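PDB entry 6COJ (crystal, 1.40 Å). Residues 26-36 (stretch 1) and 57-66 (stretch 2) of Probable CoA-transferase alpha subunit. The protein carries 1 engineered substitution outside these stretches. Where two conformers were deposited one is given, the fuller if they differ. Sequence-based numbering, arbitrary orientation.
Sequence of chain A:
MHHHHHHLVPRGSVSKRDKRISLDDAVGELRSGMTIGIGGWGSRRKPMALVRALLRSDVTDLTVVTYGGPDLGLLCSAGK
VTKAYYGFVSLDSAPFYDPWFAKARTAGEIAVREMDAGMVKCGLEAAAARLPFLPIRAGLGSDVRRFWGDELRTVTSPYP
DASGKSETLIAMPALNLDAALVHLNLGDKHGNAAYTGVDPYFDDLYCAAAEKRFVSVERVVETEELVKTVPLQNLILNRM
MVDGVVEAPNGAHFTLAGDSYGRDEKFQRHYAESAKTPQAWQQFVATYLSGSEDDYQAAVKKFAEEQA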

# COMPACT_ATOMS: atom_id res chain seq x y z
N ALA A 26 5.84 -8.34 -28.35
CA ALA A 26 5.83 -7.40 -27.23
C ALA A 26 6.98 -6.42 -27.34
O ALA A 26 6.80 -5.20 -27.18
N VAL A 27 8.18 -6.92 -27.64
CA VAL A 27 9.33 -6.03 -27.80
C VAL A 27 9.15 -5.14 -29.02
O VAL A 27 9.65 -4.00 -29.05
N GLY A 28 8.40 -5.61 -30.02
CA GLY A 28 8.07 -4.79 -31.18
C GLY A 28 7.24 -3.56 -30.86
O GLY A 28 7.15 -2.64 -31.68
N GLU A 29 6.59 -3.53 -29.69
CA GLU A 29 5.87 -2.36 -29.22
C GLU A 29 6.76 -1.37 -28.48
O GLU A 29 6.31 -0.26 -28.17
N LEU A 30 7.99 -1.76 -28.16
CA LEU A 30 8.93 -0.88 -27.49
C LEU A 30 9.74 -0.10 -28.51
O LEU A 30 9.81 -0.46 -29.69
N ARG A 31 10.34 0.99 -28.05
CA ARG A 31 11.11 1.86 -28.93
C ARG A 31 12.37 2.30 -28.21
O ARG A 31 12.39 2.45 -26.99
N SER A 32 13.43 2.51 -28.99
CA SER A 32 14.65 3.06 -28.43
C SER A 32 14.34 4.38 -27.74
O SER A 32 13.47 5.14 -28.18
N GLY A 33 15.04 4.64 -26.64
CA GLY A 33 14.84 5.85 -25.88
C GLY A 33 13.77 5.78 -24.82
O GLY A 33 13.60 6.75 -24.07
N MET A 34 13.05 4.67 -24.72
CA MET A 34 11.99 4.56 -23.73
C MET A 34 12.56 4.45 -22.32
O MET A 34 13.69 3.98 -22.12
N THR A 35 11.76 4.89 -21.36
CA THR A 35 11.97 4.54 -19.96
C THR A 35 11.16 3.28 -19.68
O THR A 35 9.93 3.26 -19.85
N ILE A 36 11.85 2.20 -19.28
CA ILE A 36 11.22 0.90 -19.07
C ILE A 36 11.47 0.45 -17.64
O ILE A 36 12.62 0.44 -17.18
N SER A 57 16.46 -7.72 -30.32
CA SER A 57 15.96 -6.56 -31.03
C SER A 57 17.03 -5.49 -31.16
O SER A 57 18.12 -5.59 -30.60
N ASP A 58 16.70 -4.44 -31.91
CA ASP A 58 17.55 -3.26 -32.01
C ASP A 58 17.15 -2.15 -31.05
O ASP A 58 17.67 -1.03 -31.17
N VAL A 59 16.23 -2.41 -30.13
CA VAL A 59 15.80 -1.40 -29.17
C VAL A 59 16.94 -1.11 -28.21
O VAL A 59 17.46 -2.03 -27.56
N THR A 60 17.32 0.16 -28.08
CA THR A 60 18.48 0.52 -27.28
C THR A 60 18.24 1.91 -26.70
O THR A 60 17.13 2.43 -26.74
N ASP A 61 19.30 2.51 -26.15
CA ASP A 61 19.23 3.84 -25.54
C ASP A 61 18.13 3.90 -24.48
O ASP A 61 17.36 4.87 -24.40
N LEU A 62 18.05 2.87 -23.65
CA LEU A 62 16.96 2.74 -22.69
C LEU A 62 17.31 3.42 -21.37
O LEU A 62 18.47 3.47 -20.95
N THR A 63 16.29 3.95 -20.72
CA THR A 63 16.38 4.35 -19.33
C THR A 63 15.64 3.27 -18.55
O THR A 63 14.47 3.02 -18.81
N VAL A 64 16.34 2.59 -17.65
CA VAL A 64 15.81 1.41 -16.97
C VAL A 64 15.55 1.74 -15.51
O VAL A 64 16.42 2.32 -14.83
N VAL A 65 14.37 1.37 -15.02
CA VAL A 65 13.99 1.52 -13.61
C VAL A 65 13.79 0.11 -13.07
O VAL A 65 12.95 -0.64 -13.59
N THR A 66 14.57 -0.26 -12.05
CA THR A 66 14.53 -1.66 -11.65
C THR A 66 15.15 -1.84 -10.27
O THR A 66 15.98 -1.04 -9.83

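What holds Ile36, the residue with the most surface covered by the other stretch, against its neighbor? Its strand pairs in parallel with stretch 2, where Ile36 bridges Val64 and both side chains lie on the same face of the sheet. The backbone sets the spacing: Ile36 N donates to Thr63 O at 2.8 Å, and Val65 N donates to Ile36 O at 2.9 Å. With chi1 m and chi2 t, the isoleucine is extended, and Ile36 CD1 meets Leu62 CD2 at 3.7 Å. Leu62, itself m and t, starts sideways from the backbone, but its end comes nearer to stretch 1. Leu62 CD2 also lies 4.3 Å from Met34 CB, while the rest of the methionine leads away from stretch 2.

How does Val59 fill the space between Val27 and the turn? Its CA-to-CB bond runs sideways, and chi1 is near 172° (t). Both methyls of Val59 lie 4.5 Å from Leu30 CB; Val59 CG2 is also 4.5 Å from Val27 CG1 and 3.9 Å from Leu30 O, and Val59 CG1 is 3.8 Å from Arg31 C. Val27, also t, points toward stretch 2 and brings Val27 CG1 within 3.6 Å of Ser57 OG. Ser57 OG, on a p rotamer, accepts a hydrogen bond from Val59 N at 3.1 Å, which ties the valine's backbone to the start of its own stretch.

What does Ser32 contribute from the exposed side of the contact? Its rotamer is m, and Ser32 OG accepts a hydrogen bond from Thr60 N at 3.0 Å, so a side chain satisfies a loop amide. The next residue returns the link through backbone, as Gly33 N donates to Thr60 O at 3.0 Å. Gly33 belongs to the type II turn from Arg31 to Met34, and at its backbone angles a CB would be jammed against the carbonyl oxygen of Ser32. Arg31 points away from stretch 2, Arg31 NH2 instead bonding Gly28 O at 2.7 Å and Leu30 O at 3.0 Å.

Where do the threonines meet, and what does water add? Thr35 and Thr63 form the other parallel bridge, on the face opposite Ile36 and Val64. Both are m, and Thr35 OG1 approaches Thr63 CB at 3.6 Å, while Thr35 CG2 reaches Val65 CG2 at 4.1 Å. Water 1 lies 2.7 Å from Thr63 OG1 and 2.8 Å from Asp61 O, with a weak contact to Gly33 O at 3.2 Å that reaches stretch 1; there are more acceptors in reach than it has protons.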

# COMPACT_ATOMS: atom_id res chain seq x y z
CB ALA A 26 5.86 -8.16 -25.91
CB VAL A 27 10.63 -6.85 -27.80
CG1 VAL A 27 11.85 -5.98 -28.16
CG2 VAL A 27 10.80 -7.49 -26.42
CB GLU A 29 4.73 -2.78 -28.27
CG GLU A 29 3.61 -3.55 -28.94
CD GLU A 29 3.05 -2.81 -30.13
OE1 GLU A 29 3.17 -3.32 -31.27
OE2 GLU A 29 2.50 -1.71 -29.94
CB LEU A 30 9.86 -1.70 -26.59
CG LEU A 30 9.15 -2.63 -25.62
CD1 LEU A 30 10.17 -3.45 -24.85
CD2 LEU A 30 8.24 -1.85 -24.65
CB ARG A 31 10.31 3.12 -29.31
CG ARG A 31 8.98 2.85 -29.97
CD ARG A 31 9.17 2.33 -31.39
NE ARG A 31 7.90 2.22 -32.10
CZ ARG A 31 7.20 1.09 -32.21
NH1 ARG A 31 6.06 1.08 -32.88
NH2 ARG A 31 7.65 -0.02 -31.66
CB SER A 32 15.70 3.25 -29.52
OG SER A 32 16.11 2.00 -30.05
CB MET A 34 11.13 3.32 -23.98
CG MET A 34 10.01 3.56 -24.94
SD MET A 34 9.03 2.06 -25.07
CE MET A 34 7.70 2.63 -26.12
CB THR A 35 11.52 5.70 -19.07
OG1 THR A 35 12.35 6.83 -19.32
CG2 THR A 35 11.62 5.32 -17.61
CB ILE A 36 11.75 -0.14 -20.08
CG1 ILE A 36 11.49 0.35 -21.51
CG2 ILE A 36 11.09 -1.51 -19.84
CD1 ILE A 36 11.88 -0.66 -22.58
CB SER A 57 14.75 -5.97 -30.30
OG SER A 57 15.14 -5.12 -29.22
CB ASP A 58 17.60 -2.74 -33.45
CG ASP A 58 16.27 -2.22 -33.95
OD1 ASP A 58 15.25 -2.31 -33.23
OD2 ASP A 58 16.23 -1.71 -35.09
CB VAL A 59 14.54 -1.87 -28.43
CG1 VAL A 59 14.22 -0.90 -27.29
CG2 VAL A 59 13.37 -1.98 -29.39
CB THR A 60 19.74 0.41 -28.14
OG1 THR A 60 20.90 0.51 -27.31
CG2 THR A 60 19.77 1.50 -29.21
CB ASP A 61 19.07 4.93 -26.61
CG ASP A 61 19.13 6.34 -26.03
OD1 ASP A 61 19.93 6.59 -25.11
OD2 ASP A 61 18.37 7.20 -26.53
CB LEU A 62 16.67 1.27 -22.41
CG LEU A 62 16.11 0.50 -23.62
CD1 LEU A 62 15.94 -0.97 -23.26
CD2 LEU A 62 14.80 1.10 -24.09
CB THR A 63 15.73 5.72 -19.13
OG1 THR A 63 16.50 6.71 -19.83
CG2 THR A 63 15.68 6.09 -17.66
CB VAL A 64 16.74 0.19 -17.10
CG1 VAL A 64 16.14 -1.01 -16.40
CG2 VAL A 64 16.96 -0.13 -18.56
CB VAL A 65 12.69 2.33 -13.45
CG1 VAL A 65 12.31 2.44 -11.99
CG2 VAL A 65 12.85 3.72 -14.07
CB THR A 66 15.29 -2.53 -12.67
OG1 THR A 66 15.09 -3.92 -12.35
CG2 THR A 66 16.79 -2.21 -12.66
O HOH W 1 16.42 6.72 -22.57